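Local coordinates for collectin placenta 1 (Mus musculus, PDB 2OX9), which binds the leukocyte cell-surface glycan Lewis(x) through the calcium-dependent C-type carbohydrate-recognition domain of a scavenger receptor, at residues I52-W63 and F118-I127. Sequence-based numbering, arbitrary orientation.
Sequences IKKHTVGRESHW and FQCDEINNFI
Asn125 O takes a nearly straight hydrogen bond from Trp63 N (2.9 Å, 170°), and His62 CA adds a CA-H...O contact to the same oxygen. The N-H of the same residue, Asn125 N, donates to Ser61 O at 2.8 Å, so Asn125 bonds to the residues on both sides of His62. Ile127 N reaches Trp63 O only weakly. Together these pair two strands in parallel, with His62 opposite Asn125 and Trp63 opposite Phe126.

The side chains then part to the two faces of the sheet. On the Trp63 face, Asn124 CB sits over the indole, 3.6 Å from the centroid of the five-membered ring. The far edge of the indole points into the turn at 119-122. There Glu122 O lies 3.0 Å from Trp63 CZ2, near the ring plane, and Gln119 O meets Trp63 CH2 at the edge. Phe118 packs obliquely against the six-membered ring, with its CB on Trp63 CH2. Asn124 OD1 is buried between the two aromatic side chains, over a face of each, and has no hydrogen-bond partner. Asn124 ND2 donates to water 3 at 2.6 Å, and weakly to water 2, which also accepts from Ser61 N.

On the other face, the His62 imidazole is sandwiched. Asn125 CB covers one side and Thr56 CG2 the opposite one. With CG1 turned anti to the carbonyl carbon (chi1 -54°), Ile127 brings CG1 against His62 CB and CD2 and carries CD1 on to Ile52 CG2 (3.7 Å) and Thr56 CG2. The Asn125 amide is held outside the pair, by Ser20 O and Lys23 NZ.

The contact lies in the core of the C-type lectin fold. Strand 62-64 runs between strands 106-109 and 125-131. Helix 26-35 packs against Trp63 and Phe126, while Ile52 brings the end of helix 46-54 onto Leu109.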
ATOM      1  N   ILE A  52       2.385  10.714  -3.487  1.00 10.46           N
ATOM      2  CA  ILE A  52       2.677   9.320  -3.794  1.00 11.00           C
ATOM      3  C   ILE A  52       2.296   9.001  -5.234  1.00 11.19           C
ATOM      4  O   ILE A  52       3.023   8.284  -5.934  1.00  9.27           O
ATOM      5  CB  ILE A  52       1.928   8.365  -2.836  1.00 11.12           C
ATOM      6  CG1 ILE A  52       2.619   8.363  -1.474  1.00 12.67           C
ATOM      7  CG2 ILE A  52       1.898   6.944  -3.406  1.00 14.29           C
ATOM      8  CD1 ILE A  52       1.908   7.510  -0.427  1.00 11.70           C
ATOM      9  N   LYS A  53       1.163   9.553  -5.671  1.00 11.59           N
ATOM     10  CA  LYS A  53       0.663   9.334  -7.022  1.00 13.46           C
ATOM     11  C   LYS A  53       1.694   9.687  -8.097  1.00 12.75           C
ATOM     12  O   LYS A  53       1.884   8.948  -9.061  1.00 13.72           O
ATOM     13  CB  LYS A  53      -0.608  10.164  -7.249  1.00 15.20           C
ATOM     14  CG  LYS A  53      -1.158  10.072  -8.662  1.00 20.36           C
ATOM     15  CD  LYS A  53      -2.132  11.193  -8.946  1.00 23.27           C
ATOM     16  CE  LYS A  53      -2.498  11.236 -10.417  1.00 24.42           C
ATOM     17  NZ  LYS A  53      -3.503  12.289 -10.692  1.00 26.16           N
ATOM     18  N   LYS A  54       2.374  10.811  -7.930  1.00 12.53           N
ATOM     19  CA  LYS A  54       3.347  11.223  -8.934  1.00 13.48           C
ATOM     20  C   LYS A  54       4.621  10.383  -8.979  1.00 12.18           C
ATOM     21  O   LYS A  54       5.371  10.436  -9.959  1.00 11.63           O
ATOM     22  CB  LYS A  54       3.660  12.706  -8.759  1.00 13.25           C
ATOM     23  CG  LYS A  54       2.510  13.596  -9.235  1.00 21.67           C
ATOM     24  CD  LYS A  54       2.511  14.928  -8.532  1.00 25.52           C
ATOM     25  CE  LYS A  54       1.298  15.759  -8.908  1.00 28.91           C
ATOM     26  NZ  LYS A  54       1.128  16.912  -7.968  1.00 27.38           N
ATOM     27  N   HIS A  55       4.862   9.606  -7.929  1.00  9.75           N
ATOM     28  CA  HIS A  55       6.030   8.736  -7.878  1.00 10.37           C
ATOM     29  C   HIS A  55       5.704   7.299  -8.281  1.00 12.29           C
ATOM     30  O   HIS A  55       6.584   6.432  -8.270  1.00 12.68           O
ATOM     31  CB  HIS A  55       6.626   8.700  -6.474  1.00 12.10           C
ATOM     32  CG  HIS A  55       7.463   9.889  -6.146  1.00 14.90           C
ATOM     33  ND1 HIS A  55       6.947  11.022  -5.557  1.00 16.14           N
ATOM     34  CD2 HIS A  55       8.776  10.137  -6.356  1.00 13.81           C
ATOM     35  CE1 HIS A  55       7.908  11.918  -5.418  1.00 12.79           C
ATOM     36  NE2 HIS A  55       9.028  11.405  -5.895  1.00 15.47           N
ATOM     37  N   THR A  56       4.448   7.038  -8.621  1.00 10.79           N
ATOM     38  CA  THR A  56       4.062   5.690  -8.983  1.00 12.52           C
ATOM     39  C   THR A  56       3.332   5.545 -10.314  1.00 14.11           C
ATOM     40  O   THR A  56       2.699   4.525 -10.549  1.00 15.87           O
ATOM     41  CB  THR A  56       3.196   5.021  -7.862  1.00 10.81           C
ATOM     42  OG1 THR A  56       2.088   5.861  -7.519  1.00 12.85           O
ATOM     43  CG2 THR A  56       4.028   4.774  -6.623  1.00 13.32           C
ATOM     44  N   VAL A  57       3.413   6.543 -11.188  1.00 12.83           N
ATOM     45  CA  VAL A  57       2.752   6.394 -12.476  1.00 17.04           C
ATOM     46  C   VAL A  57       3.476   5.265 -13.213  1.00 15.85           C
ATOM     47  O   VAL A  57       4.693   5.132 -13.130  1.00 17.38           O
ATOM     48  CB  VAL A  57       2.754   7.726 -13.296  1.00 19.33           C
ATOM     49  CG1 VAL A  57       3.808   8.670 -12.767  1.00 21.05           C
ATOM     50  CG2 VAL A  57       2.978   7.443 -14.771  1.00 19.05           C
ATOM     51  N   GLY A  58       2.713   4.428 -13.896  1.00 14.25           N
ATOM     52  CA  GLY A  58       3.295   3.308 -14.607  1.00 17.28           C
ATOM     53  C   GLY A  58       2.358   2.115 -14.535  1.00 19.95           C
ATOM     54  O   GLY A  58       1.365   2.144 -13.804  1.00 19.30           O
ATOM     55  N   ARG A  59       2.674   1.059 -15.281  1.00 19.93           N
ATOM     56  CA  ARG A  59       1.825  -0.126 -15.310  1.00 23.90           C
ATOM     57  C   ARG A  59       1.811  -0.955 -14.030  1.00 22.07           C
ATOM     58  O   ARG A  59       0.818  -1.612 -13.733  1.00 22.15           O
ATOM     59  CB  ARG A  59       2.219  -1.026 -16.485  1.00 26.12           C
ATOM     60  CG  ARG A  59       3.715  -1.224 -16.618  1.00 31.89           C
ATOM     61  CD  ARG A  59       4.059  -2.096 -17.814  1.00 33.93           C
ATOM     62  NE  ARG A  59       5.450  -1.914 -18.228  1.00 37.51           N
ATOM     63  CZ  ARG A  59       6.101  -2.734 -19.046  1.00 38.42           C
ATOM     64  NH1 ARG A  59       5.491  -3.803 -19.543  1.00 39.59           N
ATOM     65  NH2 ARG A  59       7.364  -2.485 -19.371  1.00 39.20           N
ATOM     66  N   GLU A  60       2.901  -0.945 -13.275  1.00 22.37           N
ATOM     67  CA  GLU A  60       2.927  -1.733 -12.048  1.00 23.97           C
ATOM     68  C   GLU A  60       2.041  -1.150 -10.954  1.00 21.79           C
ATOM     69  O   GLU A  60       1.823   0.063 -10.894  1.00 22.11           O
ATOM     70  CB  GLU A  60       4.362  -1.886 -11.527  1.00 27.43           C
ATOM     71  CG  GLU A  60       5.173  -0.602 -11.482  1.00 33.88           C
ATOM     72  CD  GLU A  60       5.799  -0.257 -12.826  1.00 35.00           C
ATOM     73  OE1 GLU A  60       6.641  -1.044 -13.309  1.00 38.74           O
ATOM     74  OE2 GLU A  60       5.451   0.796 -13.395  1.00 35.75           O
ATOM     75  N   SER A  61       1.513  -2.028 -10.105  1.00 17.47           N
ATOM     76  CA  SER A  61       0.668  -1.626  -8.986  1.00 16.27           C
ATOM     77  C   SER A  61       1.562  -1.604  -7.748  1.00 13.75           C
ATOM     78  O   SER A  61       2.571  -2.304  -7.701  1.00 13.62           O
ATOM     79  CB  SER A  61      -0.463  -2.627  -8.771  1.00 15.85           C
ATOM     80  OG  SER A  61      -1.195  -2.832  -9.965  1.00 20.89           O
ATOM     81  N   HIS A  62       1.190  -0.815  -6.750  1.00 11.52           N
ATOM     82  CA  HIS A  62       1.997  -0.715  -5.536  1.00 10.87           C
ATOM     83  C   HIS A  62       1.238  -1.053  -4.267  1.00  8.13           C
ATOM     84  O   HIS A  62       0.258  -0.397  -3.933  1.00  6.85           O
ATOM     85  CB  HIS A  62       2.563   0.699  -5.375  1.00  8.44           C
ATOM     86  CG  HIS A  62       3.665   1.030  -6.328  1.00 10.84           C
ATOM     87  ND1 HIS A  62       3.431   1.412  -7.631  1.00  9.19           N
ATOM     88  CD2 HIS A  62       5.011   1.025  -6.171  1.00  8.71           C
ATOM     89  CE1 HIS A  62       4.585   1.628  -8.236  1.00 11.38           C
ATOM     90  NE2 HIS A  62       5.559   1.399  -7.373  1.00  8.62           N
ATOM     91  N   TRP A  63       1.709  -2.069  -3.554  1.00  7.52           N
ATOM     92  CA  TRP A  63       1.085  -2.470  -2.293  1.00  8.28           C
ATOM     93  C   TRP A  63       1.173  -1.318  -1.278  1.00  9.68           C
ATOM     94  O   TRP A  63       2.185  -0.613  -1.228  1.00  6.45           O
ATOM     95  CB  TRP A  63       1.840  -3.651  -1.681  1.00  6.77           C
ATOM     96  CG  TRP A  63       1.674  -4.982  -2.339  1.00 11.30           C
ATOM     97  CD1 TRP A  63       2.678  -5.841  -2.697  1.00 13.47           C
ATOM     98  CD2 TRP A  63       0.441  -5.682  -2.586  1.00 11.54           C
ATOM     99  NE1 TRP A  63       2.147  -7.033  -3.140  1.00 15.47           N
ATOM    100  CE2 TRP A  63       0.781  -6.964  -3.083  1.00 14.12           C
ATOM    101  CE3 TRP A  63      -0.911  -5.354  -2.428  1.00 13.92           C
ATOM    102  CZ2 TRP A  63      -0.188  -7.922  -3.425  1.00 14.57           C
ATOM    103  CZ3 TRP A  63      -1.878  -6.306  -2.765  1.00 14.66           C
ATOM    104  CH2 TRP A  63      -1.508  -7.574  -3.260  1.00  9.73           C
ATOM    105  N   PHE A 118      -6.619  -6.471  -3.979  1.00 13.43           N
ATOM    106  CA  PHE A 118      -6.076  -7.598  -4.741  1.00 14.94           C
ATOM    107  C   PHE A 118      -6.023  -8.835  -3.844  1.00 17.42           C
ATOM    108  O   PHE A 118      -6.110  -8.730  -2.619  1.00 14.90           O
ATOM    109  CB  PHE A 118      -4.626  -7.359  -5.183  1.00 16.17           C
ATOM    110  CG  PHE A 118      -4.402  -6.124  -6.004  1.00 14.86           C
ATOM    111  CD1 PHE A 118      -4.267  -4.884  -5.397  1.00 13.13           C
ATOM    112  CD2 PHE A 118      -4.233  -6.219  -7.385  1.00 15.13           C
ATOM    113  CE1 PHE A 118      -3.958  -3.752  -6.151  1.00 17.09           C
ATOM    114  CE2 PHE A 118      -3.926  -5.095  -8.145  1.00 16.59           C
ATOM    115  CZ  PHE A 118      -3.787  -3.859  -7.525  1.00 11.12           C
ATOM    116  N   GLN A 119      -5.846  -9.996  -4.466  1.00 18.18           N
ATOM    117  CA  GLN A 119      -5.707 -11.240  -3.728  1.00 21.70           C
ATOM    118  C   GLN A 119      -4.291 -11.045  -3.195  1.00 22.30           C
ATOM    119  O   GLN A 119      -3.425 -10.555  -3.913  1.00 22.82           O
ATOM    120  CB  GLN A 119      -5.780 -12.429  -4.688  1.00 23.94           C
ATOM    121  CG  GLN A 119      -6.207 -13.741  -4.046  1.00 31.54           C
ATOM    122  CD  GLN A 119      -6.532 -14.806  -5.084  1.00 35.43           C
ATOM    123  OE1 GLN A 119      -7.365 -14.590  -5.971  1.00 35.29           O
ATOM    124  NE2 GLN A 119      -5.873 -15.958  -4.984  1.00 36.54           N
ATOM    125  N   CYS A 120      -4.045 -11.395  -1.942  1.00 23.26           N
ATOM    126  CA  CYS A 120      -2.725 -11.156  -1.378  1.00 24.71           C
ATOM    127  C   CYS A 120      -1.546 -11.899  -1.998  1.00 24.62           C
ATOM    128  O   CYS A 120      -0.398 -11.613  -1.662  1.00 23.63           O
ATOM    129  CB  CYS A 120      -2.761 -11.391   0.127  1.00 27.07           C
ATOM    130  SG  CYS A 120      -4.015 -10.383   0.986  1.00 35.47           S
ATOM    131  N   ASP A 121      -1.815 -12.830  -2.907  1.00 25.44           N
ATOM    132  CA  ASP A 121      -0.738 -13.581  -3.550  1.00 29.37           C
ATOM    133  C   ASP A 121      -0.317 -12.974  -4.881  1.00 29.86           C
ATOM    134  O   ASP A 121       0.494 -13.554  -5.603  1.00 32.15           O
ATOM    135  CB  ASP A 121      -1.144 -15.046  -3.762  1.00 33.07           C
ATOM    136  CG  ASP A 121      -2.376 -15.197  -4.639  1.00 37.92           C
ATOM    137  OD1 ASP A 121      -2.350 -14.743  -5.805  1.00 40.76           O
ATOM    138  OD2 ASP A 121      -3.373 -15.780  -4.161  1.00 41.38           O
ATOM    139  N   GLU A 122      -0.868 -11.807  -5.202  1.00 27.60           N
ATOM    140  CA  GLU A 122      -0.537 -11.112  -6.440  1.00 27.46           C
ATOM    141  C   GLU A 122       0.837 -10.465  -6.296  1.00 25.10           C
ATOM    142  O   GLU A 122       1.167  -9.929  -5.245  1.00 24.18           O
ATOM    143  CB  GLU A 122      -1.583 -10.035  -6.742  1.00 29.33           C
ATOM    144  CG  GLU A 122      -1.362  -9.325  -8.063  1.00 34.91           C
ATOM    145  CD  GLU A 122      -1.581 -10.237  -9.256  1.00 37.90           C
ATOM    146  OE1 GLU A 122      -2.756 -10.468  -9.613  1.00 38.19           O
ATOM    147  OE2 GLU A 122      -0.582 -10.733  -9.827  1.00 39.63           O
ATOM    148  N   ILE A 123       1.644 -10.534  -7.347  1.00 23.37           N
ATOM    149  CA  ILE A 123       2.980  -9.944  -7.318  1.00 22.37           C
ATOM    150  C   ILE A 123       2.895  -8.478  -7.750  1.00 20.23           C
ATOM    151  O   ILE A 123       2.594  -8.187  -8.905  1.00 23.18           O
ATOM    152  CB  ILE A 123       3.935 -10.691  -8.275  1.00 23.46           C
ATOM    153  CG1 ILE A 123       3.908 -12.190  -7.967  1.00 22.34           C
ATOM    154  CG2 ILE A 123       5.355 -10.149  -8.123  1.00 24.67           C
ATOM    155  CD1 ILE A 123       4.332 -13.061  -9.132  1.00 25.68           C
ATOM    156  N   ASN A 124       3.156  -7.570  -6.813  1.00 16.33           N
ATOM    157  CA  ASN A 124       3.115  -6.121  -7.054  1.00 14.07           C
ATOM    158  C   ASN A 124       4.373  -5.424  -6.539  1.00 12.52           C
ATOM    159  O   ASN A 124       5.140  -6.005  -5.781  1.00  9.86           O
ATOM    160  CB  ASN A 124       1.937  -5.493  -6.303  1.00 15.65           C
ATOM    161  CG  ASN A 124       0.616  -5.696  -7.000  1.00 18.25           C
ATOM    162  OD1 ASN A 124      -0.439  -5.714  -6.362  1.00 23.54           O
ATOM    163  ND2 ASN A 124       0.659  -5.824  -8.314  1.00 20.58           N
ATOM    164  N   ASN A 125       4.584  -4.178  -6.963  1.00 11.04           N
ATOM    165  CA  ASN A 125       5.698  -3.397  -6.441  1.00 11.62           C
ATOM    166  C   ASN A 125       5.114  -2.922  -5.114  1.00 10.96           C
ATOM    167  O   ASN A 125       3.987  -3.297  -4.766  1.00 11.58           O
ATOM    168  CB  ASN A 125       6.016  -2.189  -7.331  1.00 11.88           C
ATOM    169  CG  ASN A 125       6.829  -2.563  -8.548  1.00 14.32           C
ATOM    170  OD1 ASN A 125       6.368  -3.301  -9.407  1.00 15.66           O
ATOM    171  ND2 ASN A 125       8.055  -2.058  -8.621  1.00 16.66           N
ATOM    172  N   PHE A 126       5.850  -2.110  -4.366  1.00  8.01           N
ATOM    173  CA  PHE A 126       5.330  -1.653  -3.093  1.00  8.51           C
ATOM    174  C   PHE A 126       5.975  -0.358  -2.623  1.00  8.71           C
ATOM    175  O   PHE A 126       6.904   0.156  -3.252  1.00  7.83           O
ATOM    176  CB  PHE A 126       5.514  -2.757  -2.032  1.00  8.44           C
ATOM    177  CG  PHE A 126       6.935  -3.223  -1.873  1.00  7.54           C
ATOM    178  CD1 PHE A 126       7.799  -2.591  -0.985  1.00 10.58           C
ATOM    179  CD2 PHE A 126       7.409  -4.313  -2.604  1.00  8.28           C
ATOM    180  CE1 PHE A 126       9.117  -3.043  -0.824  1.00  6.17           C
ATOM    181  CE2 PHE A 126       8.715  -4.769  -2.451  1.00 10.05           C
ATOM    182  CZ  PHE A 126       9.572  -4.133  -1.556  1.00 12.34           C
ATOM    183  N   ILE A 127       5.475   0.169  -1.513  1.00  9.07           N
ATOM    184  CA  ILE A 127       6.007   1.416  -0.977  1.00  8.73           C
ATOM    185  C   ILE A 127       6.236   1.300   0.524  1.00 10.46           C
ATOM    186  O   ILE A 127       5.322   0.944   1.260  1.00  8.98           O
ATOM    187  CB  ILE A 127       5.020   2.587  -1.198  1.00  9.13           C
ATOM    188  CG1 ILE A 127       4.631   2.685  -2.677  1.00  9.98           C
ATOM    189  CG2 ILE A 127       5.664   3.896  -0.731  1.00  5.23           C
ATOM    190  CD1 ILE A 127       3.496   3.641  -2.922  1.00  6.98           C
TER
HETATM  191  O   HOH W   1       9.328  -1.728 -11.322  1.00 22.54           O
HETATM  192  O   HOH W   2       1.995  -4.580 -10.291  1.00 16.83           O
HETATM  193  O   HOH W   3      -1.163  -6.114 -10.211  1.00 34.32           O